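Local coordinates for putative electron transport related protein (Corynebacterium diphtheriae, PDB 4PQ1) that probably acts as a DsbF-type thiol-disulfide oxidoreductase of thioredoxin-like fold, exchanging disulfide bonds with partner proteins, at residues 66-70 with 100-104; 55-59 with 124-128; 1-5 with 22-26; 27-32 with 104-108. All coordinates share one frame. Numbering follows the deposited sequence.

Contact 1. Residues 66-70 with 100-104; sequences LQEVH and GITYP
One glutamine side chain binds a threonine at two points. Gln67 (chi1 t, chi2 p) puts both ends of its amide on Thr102. Thr102 N donates to Gln67 OE1 at 3.2 Å, and Gln67 NE2 donates to Thr102 OG1 at 3.0 Å. Residues 66-70 are helical, and 100-104 form an irregular loop. Gly100 has positive phi (61/36) and is the C-prime residue of the Schellman motif ending helix 89-98. The nearest CA pairs are Gln67 with Ile101 (6.2 Å) and His70 with Tyr103 (7.1 Å). Tyr103 takes chi1 p and points toward the helix. Tyr103 CB makes a CH-pi contact over one face of the His70 ring, 3.5 Å from the centroid. Tyr103 OH lies 3.4 Å from Leu66 CB. His70 ND1 is hydrogen-bonded to Val79 N of strand 77-83, so the imidazole is held between sheet and loop. Helix 63-73 is thus joined to the end of a beta-alpha-beta crossover, where the chain leaves helix 89-98 for strand 105-107 of the thioredoxin-like fold.

Contact 2. Residues 55-59 with 124-128; sequences WCAPC and VVPTT
Cys59 SG sits against two residues at once, 3.6 Å from Val125 CG1 and 3.7 Å from Pro126 CB. Its chi1 is m, that of Cys56 is t, and Cys56 SG and Cys59 SG form a disulfide of 2.1 Å. Cys56 is the N-cap of helix 57-61, with Ala57, Pro58 and Cys59 in its first turn. Cys56 SG lies 4.0 Å from Val125 CG1 and 4.1 Å from Pro126 CD. The peptide bond before Pro126 is cis. A cis-proline facing a CxxC disulfide at a helix start is the active-site signature of the thioredoxin fold, and the Cys-Ala-Pro-Cys sequence fits it. Val125 (-137/126) and Pro126 (-80/160) are extended and lead into strand 127-131. The closest CA pair is Cys59 with Pro126, 5.8 Å. No hydrogen bond joins the segments; the contact is apolar. Pro58 CB meets Pro126 CD at 3.7 Å. Trp55 CH2 lies 4.1 Å from Val125 CG1, while Trp55 NE1 is hydrogen-bonded to Val84 O. Within the second segment, Thr127 OG1 donates to Val124 O at 2.8 Å.

Contact 3. Residues 1-5 with 22-26; sequences GTFQF and APVSE
Ala22 opens the second segment in an extended conformation (-136/149), its CB pointing toward the N-terminal tail and 3.3 Å from Gly1 O. Its own carbonyl, Ala22 O, lies 3.5 Å from Phe3 CB. The nearest CA pairs run in reverse order: Phe3 with Ala22 at 4.7 Å, then Thr2 with Pro23 at 5.1 Å. Pro23 (-66/150) provides the acceptor of the contact. Phe3 N donates to Pro23 O at a short 2.6 Å, with an angle of 164° at the hydrogen. Phe3 is at -51/136, chi1 t, CA-to-CB sideways, its ring leading away. Thr2 CA also approaches Pro23 O, at 3.2 Å, as a CA-H...O contact. Pro23 CD is 3.6 Å from Gly1 O. Val24 (-78/159) turns its CA-to-CB bond away, yet Val24 CG1 reaches 4.1 Å from Phe3 CB. Beyond the segments, the Phe3 ring packs edge-to-face on Tyr16, and both Phe3 and Val24 touch Pro137. Ser25 comes near Thr2 only loosely, OG to OG1 at 4.0 Å. Neither segment is a helix or strand, and one backbone hydrogen bond joins them. The contact lays the chain's N-terminal tail across the loop between strand 13-15, an outermost strand of the main sheet, and strand 28-30.

Contact 4. Residues 27-32 with 104-108; sequences IRGEGL and PSIYD
Two backbone hydrogen bonds bracket a single beta bridge between Gly31 and Ile106. Tyr107 N donates to Glu30 O at 2.7 Å (angle 160°), and Leu32 N donates to Ser105 O at 2.9 Å (138°). The pattern is that of an antiparallel, non-hydrogen-bonded pair, with Gly31 CA and Ile106 CA 4.5 Å apart. Strands 28-30 and 105-107 nevertheless cross at 67°, their axes 5.4 Å apart, consistent with so short a pairing. The same carbonyls take CA-H...O contacts: Ile106 CA to Glu30 O, 3.5 Å, and Gly31 CA to Ser105 O, 3.3 Å. Ser105 N donates to water 1 at 3.0 Å. Leu32 N gives the same water a weak bond at 3.4 Å. Ile106 makes its backbone bonds with Gly81 and Asn83 of strand 77-83. Lys89 NZ forms a salt bridge with Glu30 OE2 and a hydrogen bond with Gly31 O, while Ser105 OG pairs with Trp52 NE1 and Tyr107 OH with Asp86 O. Apolar contacts fill in around: Ile27 CG2 to Ile106 CD1 at 3.5 Å, and Leu32 CD1 to Tyr107 CD1 at 3.8 Å. Gly29 passes close to Ile106; a CB there would clash with Ile106 CG2. The chemistry implies that the edge of strand 105-107 facing away from strand 77-83 is covered rather than open, Tyr107 N and Ser105 O met by the 27-32 backbone and Ser105 N by water 1.

In the fold
Contact 2 holds the disulfide, and the others lie at increasing remove from it. Contact 1 is closest: centres 15 Å apart, nearest atoms about 4 Å. Helix 63-73 of contact 1 follows helix 57-61 of contact 2 in the chain, and Leu66 lies near the cysteines without touching them. Contacts 1 and 4 share Pro104, so one run of chain meets helix 63-73 first and residues 27-32 next. Contacts 2 and 4 reach the same sheet, with centres 16 Å apart. Contact 3 runs directly into contact 4 in sequence. Its centre is 22 Å from contact 2 and 25 Å from contact 1, on the opposite side of the chain's centre from both.

Contact 1. Residues 66-70 with 100-104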
# COMPACT_ATOMS: atom_id res chain seq x y z
N LEU A 66 -5.68 -8.08 -3.77
CA LEU A 66 -5.48 -6.64 -3.83
C LEU A 66 -6.18 -6.09 -5.08
O LEU A 66 -6.72 -5.00 -5.05
CB LEU A 66 -3.99 -6.30 -3.83
CG LEU A 66 -3.24 -6.61 -2.53
CD1 LEU A 66 -1.75 -6.64 -2.80
CD2 LEU A 66 -3.54 -5.56 -1.50
N GLN A 67 -6.19 -6.87 -6.16
CA GLN A 67 -6.92 -6.47 -7.36
C GLN A 67 -8.40 -6.38 -7.03
O GLN A 67 -9.11 -5.48 -7.49
CB GLN A 67 -6.69 -7.46 -8.51
CG GLN A 67 -7.36 -7.03 -9.83
CD GLN A 67 -6.89 -5.66 -10.30
OE1 GLN A 67 -5.77 -5.24 -10.01
NE2 GLN A 67 -7.74 -4.96 -11.04
N GLU A 68 -8.87 -7.31 -6.22
CA GLU A 68 -10.27 -7.39 -5.84
C GLU A 68 -10.68 -6.13 -5.07
O GLU A 68 -11.66 -5.46 -5.43
CB GLU A 68 -10.49 -8.64 -5.01
CG GLU A 68 -11.93 -8.96 -4.71
CD GLU A 68 -12.04 -10.22 -3.89
OE1 GLU A 68 -11.25 -11.17 -4.15
OE2 GLU A 68 -12.90 -10.26 -2.99
N VAL A 69 -9.92 -5.83 -4.03
CA VAL A 69 -10.08 -4.62 -3.22
C VAL A 69 -10.07 -3.36 -4.07
O VAL A 69 -10.91 -2.49 -3.89
CB VAL A 69 -8.98 -4.52 -2.15
CG1 VAL A 69 -9.07 -3.21 -1.38
CG2 VAL A 69 -9.07 -5.69 -1.19
N HIS A 70 -9.13 -3.28 -5.00
CA HIS A 70 -9.05 -2.12 -5.89
C HIS A 70 -10.36 -1.89 -6.62
O HIS A 70 -10.86 -0.77 -6.70
CB HIS A 70 -7.93 -2.28 -6.90
CG HIS A 70 -7.80 -1.11 -7.83
ND1 HIS A 70 -7.40 0.14 -7.40
CD2 HIS A 70 -8.01 -1.00 -9.16
CE1 HIS A 70 -7.38 0.97 -8.42
NE2 HIS A 70 -7.75 0.30 -9.51
N GLY A 100 -3.01 -9.06 -14.78
CA GLY A 100 -4.13 -8.16 -14.92
C GLY A 100 -4.30 -7.18 -13.77
O GLY A 100 -5.42 -6.86 -13.37
N ILE A 101 -3.18 -6.72 -13.23
CA ILE A 101 -3.17 -5.70 -12.18
C ILE A 101 -3.41 -4.34 -12.82
O ILE A 101 -2.62 -3.90 -13.64
CB ILE A 101 -1.83 -5.69 -11.42
CG1 ILE A 101 -1.51 -7.07 -10.81
CG2 ILE A 101 -1.80 -4.59 -10.38
CD1 ILE A 101 -2.68 -7.76 -10.17
N THR A 102 -4.49 -3.66 -12.45
CA THR A 102 -4.81 -2.42 -13.14
C THR A 102 -4.58 -1.18 -12.29
O THR A 102 -4.83 -0.07 -12.76
CB THR A 102 -6.27 -2.41 -13.61
OG1 THR A 102 -7.14 -2.41 -12.47
CG2 THR A 102 -6.56 -3.64 -14.45
N TYR A 103 -4.08 -1.36 -11.07
CA TYR A 103 -3.79 -0.21 -10.22
C TYR A 103 -2.31 0.22 -10.29
O TYR A 103 -1.43 -0.60 -10.58
CB TYR A 103 -4.20 -0.49 -8.77
CG TYR A 103 -3.57 -1.69 -8.11
CD1 TYR A 103 -2.32 -1.60 -7.50
CD2 TYR A 103 -4.25 -2.90 -8.03
CE1 TYR A 103 -1.75 -2.69 -6.86
CE2 TYR A 103 -3.69 -4.00 -7.40
CZ TYR A 103 -2.44 -3.88 -6.81
OH TYR A 103 -1.88 -4.96 -6.18
N PRO A 104 -2.04 1.51 -10.02
CA PRO A 104 -0.68 2.02 -10.23
C PRO A 104 0.27 1.59 -9.11
O PRO A 104 -0.19 1.28 -8.01
CB PRO A 104 -0.87 3.53 -10.21
CG PRO A 104 -2.00 3.74 -9.26
CD PRO A 104 -2.91 2.54 -9.40

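Contact 2. Residues 55-59 with 124-128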
# COMPACT_ATOMS: atom_id res chain seq x y z
N TRP A 55 9.38 -10.80 -6.86
CA TRP A 55 10.31 -11.80 -6.32
C TRP A 55 9.78 -12.42 -5.04
O TRP A 55 10.40 -13.32 -4.45
CB TRP A 55 11.68 -11.15 -6.06
CG TRP A 55 11.51 -9.88 -5.29
CD1 TRP A 55 11.45 -8.61 -5.80
CD2 TRP A 55 11.32 -9.76 -3.88
NE1 TRP A 55 11.26 -7.70 -4.78
CE2 TRP A 55 11.17 -8.39 -3.59
CE3 TRP A 55 11.27 -10.68 -2.83
CZ2 TRP A 55 10.96 -7.92 -2.30
CZ3 TRP A 55 11.07 -10.21 -1.55
CH2 TRP A 55 10.91 -8.84 -1.30
N CYS A 56 8.63 -11.93 -4.61
CA CYS A 56 8.10 -12.14 -3.28
C CYS A 56 6.89 -13.06 -3.31
O CYS A 56 5.84 -12.69 -3.83
CB CYS A 56 7.77 -10.77 -2.67
SG CYS A 56 6.58 -10.72 -1.37
N ALA A 57 7.03 -14.27 -2.78
CA ALA A 57 6.00 -15.29 -2.94
C ALA A 57 4.67 -14.89 -2.27
O ALA A 57 3.62 -15.00 -2.90
CB ALA A 57 6.49 -16.64 -2.42
N PRO A 58 4.71 -14.41 -1.01
CA PRO A 58 3.44 -13.91 -0.46
C PRO A 58 2.80 -12.80 -1.30
O PRO A 58 1.58 -12.78 -1.45
CB PRO A 58 3.84 -13.38 0.90
CG PRO A 58 4.96 -14.25 1.29
CD PRO A 58 5.74 -14.46 0.03
N CYS A 59 3.60 -11.91 -1.87
CA CYS A 59 3.03 -10.85 -2.69
C CYS A 59 2.27 -11.43 -3.88
O CYS A 59 1.14 -11.02 -4.14
CB CYS A 59 4.13 -9.89 -3.15
SG CYS A 59 5.10 -9.26 -1.74
N VAL A 124 9.75 -5.59 6.00
CA VAL A 124 8.54 -6.38 5.90
C VAL A 124 7.84 -6.20 4.56
O VAL A 124 7.30 -5.14 4.28
CB VAL A 124 7.55 -6.04 7.04
CG1 VAL A 124 6.28 -6.91 6.97
CG2 VAL A 124 8.25 -6.18 8.41
N VAL A 125 7.87 -7.24 3.74
CA VAL A 125 7.19 -7.25 2.45
C VAL A 125 6.51 -8.61 2.31
O VAL A 125 7.16 -9.64 2.44
CB VAL A 125 8.15 -7.02 1.26
CG1 VAL A 125 7.39 -7.06 -0.06
CG2 VAL A 125 8.85 -5.70 1.40
N PRO A 126 5.19 -8.61 2.05
CA PRO A 126 4.40 -7.40 1.82
C PRO A 126 3.99 -6.68 3.11
O PRO A 126 4.05 -7.26 4.20
CB PRO A 126 3.18 -7.95 1.08
CG PRO A 126 2.98 -9.30 1.68
CD PRO A 126 4.36 -9.83 1.99
N THR A 127 3.64 -5.41 2.97
CA THR A 127 3.01 -4.60 4.02
C THR A 127 1.83 -3.91 3.36
O THR A 127 1.94 -3.45 2.21
CB THR A 127 3.96 -3.55 4.63
OG1 THR A 127 4.94 -4.20 5.45
CG2 THR A 127 3.17 -2.48 5.51
N THR A 128 0.71 -3.86 4.06
CA THR A 128 -0.44 -3.15 3.54
C THR A 128 -0.92 -2.09 4.52
O THR A 128 -1.15 -2.38 5.70
CB THR A 128 -1.60 -4.10 3.23
OG1 THR A 128 -1.19 -5.02 2.21
CG2 THR A 128 -2.80 -3.30 2.72

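Contact 3. Residues 1-5 with 22-26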
# COMPACT_ATOMS: atom_id res chain seq x y z
N GLY A 1 3.26 16.21 13.44
CA GLY A 1 1.88 16.05 13.03
C GLY A 1 1.63 14.93 12.02
O GLY A 1 0.48 14.56 11.80
N THR A 2 2.68 14.41 11.40
CA THR A 2 2.51 13.30 10.47
C THR A 2 2.53 11.96 11.21
O THR A 2 3.06 11.85 12.32
CB THR A 2 3.60 13.26 9.36
OG1 THR A 2 4.86 12.89 9.94
CG2 THR A 2 3.74 14.60 8.65
N PHE A 3 1.98 10.94 10.57
CA PHE A 3 1.98 9.57 11.08
C PHE A 3 3.36 9.07 11.50
O PHE A 3 4.35 9.28 10.80
CB PHE A 3 1.42 8.63 10.01
CG PHE A 3 1.32 7.20 10.45
CD1 PHE A 3 0.55 6.86 11.54
CD2 PHE A 3 1.97 6.20 9.74
CE1 PHE A 3 0.43 5.54 11.95
CE2 PHE A 3 1.86 4.87 10.14
CZ PHE A 3 1.08 4.54 11.24
N GLN A 4 3.40 8.40 12.65
CA GLN A 4 4.60 7.73 13.12
C GLN A 4 4.17 6.33 13.50
O GLN A 4 3.24 6.15 14.28
CB GLN A 4 5.24 8.44 14.32
CG GLN A 4 5.00 9.95 14.37
CD GLN A 4 5.07 10.51 15.79
OE1 GLN A 4 5.83 10.01 16.63
NE2 GLN A 4 4.28 11.56 16.07
N PHE A 5 4.83 5.33 12.91
CA PHE A 5 4.53 3.94 13.19
C PHE A 5 5.28 3.52 14.45
O PHE A 5 6.50 3.48 14.46
CB PHE A 5 4.91 3.05 12.00
CG PHE A 5 4.62 1.59 12.21
CD1 PHE A 5 3.33 1.11 12.15
CD2 PHE A 5 5.65 0.71 12.47
CE1 PHE A 5 3.06 -0.23 12.35
CE2 PHE A 5 5.39 -0.64 12.67
CZ PHE A 5 4.10 -1.11 12.61
N ALA A 22 -2.98 10.22 12.38
CA ALA A 22 -2.30 11.36 11.80
C ALA A 22 -2.05 11.06 10.33
O ALA A 22 -1.87 9.91 9.95
CB ALA A 22 -1.00 11.65 12.53
N PRO A 23 -2.04 12.10 9.49
CA PRO A 23 -1.78 11.91 8.06
C PRO A 23 -0.35 11.43 7.76
O PRO A 23 0.57 11.74 8.51
CB PRO A 23 -2.02 13.31 7.47
CG PRO A 23 -1.86 14.27 8.65
CD PRO A 23 -2.35 13.51 9.84
N VAL A 24 -0.18 10.66 6.68
CA VAL A 24 1.16 10.28 6.21
C VAL A 24 1.79 11.45 5.48
O VAL A 24 1.08 12.34 5.00
CB VAL A 24 1.15 9.05 5.26
CG1 VAL A 24 1.05 7.74 6.04
CG2 VAL A 24 0.02 9.18 4.23
N SER A 25 3.12 11.45 5.36
CA SER A 25 3.82 12.47 4.60
C SER A 25 3.46 12.39 3.12
O SER A 25 2.64 11.56 2.71
CB SER A 25 5.33 12.34 4.76
OG SER A 25 5.71 12.24 6.12
N GLU A 26 4.08 13.26 2.33
CA GLU A 26 3.82 13.31 0.91
C GLU A 26 4.42 12.09 0.23
O GLU A 26 5.62 11.81 0.37
CB GLU A 26 4.39 14.58 0.29
CG GLU A 26 3.98 14.79 -1.16
CD GLU A 26 5.00 15.57 -1.95
OE1 GLU A 26 6.19 15.19 -1.92
OE2 GLU A 26 4.63 16.57 -2.61

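Contact 4. Residues 27-32 with 104-108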
# COMPACT_ATOMS: atom_id res chain seq x y z
N ILE A 27 3.59 11.35 -0.50
CA ILE A 27 4.06 10.22 -1.27
C ILE A 27 3.87 10.52 -2.75
O ILE A 27 2.74 10.71 -3.21
CB ILE A 27 3.33 8.91 -0.91
CG1 ILE A 27 3.27 8.71 0.61
CG2 ILE A 27 4.03 7.73 -1.56
CD1 ILE A 27 4.59 8.37 1.22
N ARG A 28 4.99 10.58 -3.46
CA ARG A 28 5.02 10.78 -4.91
C ARG A 28 6.24 10.03 -5.42
O ARG A 28 7.18 9.79 -4.65
CB ARG A 28 5.10 12.28 -5.25
CG ARG A 28 4.56 12.64 -6.63
CD ARG A 28 3.97 14.06 -6.65
NE ARG A 28 3.28 14.35 -7.92
CZ ARG A 28 2.71 15.51 -8.24
NH1 ARG A 28 2.71 16.53 -7.37
NH2 ARG A 28 2.12 15.65 -9.42
N GLY A 29 6.23 9.62 -6.69
CA GLY A 29 7.38 8.93 -7.27
C GLY A 29 7.25 8.45 -8.71
O GLY A 29 6.21 8.58 -9.35
N GLU A 30 8.34 7.88 -9.22
CA GLU A 30 8.33 7.27 -10.55
C GLU A 30 7.33 6.11 -10.55
O GLU A 30 7.34 5.28 -9.65
CB GLU A 30 9.74 6.79 -10.95
CG GLU A 30 9.79 6.11 -12.32
CD GLU A 30 11.10 5.35 -12.60
OE1 GLU A 30 12.14 5.73 -12.03
OE2 GLU A 30 11.08 4.38 -13.40
N GLY A 31 6.47 6.06 -11.55
CA GLY A 31 5.52 4.97 -11.63
C GLY A 31 6.15 3.73 -12.23
O GLY A 31 7.22 3.79 -12.82
N LEU A 32 5.48 2.60 -12.06
CA LEU A 32 5.97 1.34 -12.62
C LEU A 32 5.45 1.17 -14.03
O LEU A 32 6.12 0.60 -14.89
CB LEU A 32 5.54 0.17 -11.74
CG LEU A 32 5.92 -1.24 -12.19
CD1 LEU A 32 7.42 -1.44 -12.14
CD2 LEU A 32 5.18 -2.25 -11.30
N PRO A 104 -2.04 1.51 -10.02
CA PRO A 104 -0.68 2.02 -10.23
C PRO A 104 0.27 1.59 -9.11
O PRO A 104 -0.19 1.28 -8.01
CB PRO A 104 -0.87 3.53 -10.21
CG PRO A 104 -2.00 3.74 -9.26
CD PRO A 104 -2.91 2.54 -9.40
N SER A 105 1.56 1.56 -9.42
CA SER A 105 2.59 1.29 -8.42
C SER A 105 3.66 2.36 -8.50
O SER A 105 4.02 2.81 -9.58
CB SER A 105 3.23 -0.09 -8.61
OG SER A 105 2.44 -1.13 -8.05
N ILE A 106 4.15 2.78 -7.34
CA ILE A 106 5.35 3.58 -7.30
C ILE A 106 6.56 2.66 -7.42
O ILE A 106 6.68 1.69 -6.68
CB ILE A 106 5.44 4.40 -6.01
CG1 ILE A 106 4.29 5.40 -5.96
CG2 ILE A 106 6.79 5.09 -5.92
CD1 ILE A 106 4.34 6.29 -4.77
N TYR A 107 7.45 2.96 -8.36
CA TYR A 107 8.67 2.16 -8.49
C TYR A 107 9.74 2.65 -7.53
O TYR A 107 10.36 3.70 -7.74
CB TYR A 107 9.18 2.17 -9.93
CG TYR A 107 10.38 1.29 -10.15
CD1 TYR A 107 10.28 -0.08 -10.05
CD2 TYR A 107 11.62 1.85 -10.45
CE1 TYR A 107 11.39 -0.89 -10.24
CE2 TYR A 107 12.72 1.05 -10.64
CZ TYR A 107 12.60 -0.32 -10.54
OH TYR A 107 13.70 -1.12 -10.73
N ASP A 108 9.98 1.88 -6.48
CA ASP A 108 10.83 2.36 -5.39
C ASP A 108 11.73 1.22 -4.90
O ASP A 108 11.51 0.67 -3.83
CB ASP A 108 9.92 2.93 -4.26
CG ASP A 108 10.69 3.38 -3.01
OD1 ASP A 108 11.93 3.56 -3.05
OD2 ASP A 108 10.02 3.57 -1.97
O HOH W 1 2.13 2.57 -12.24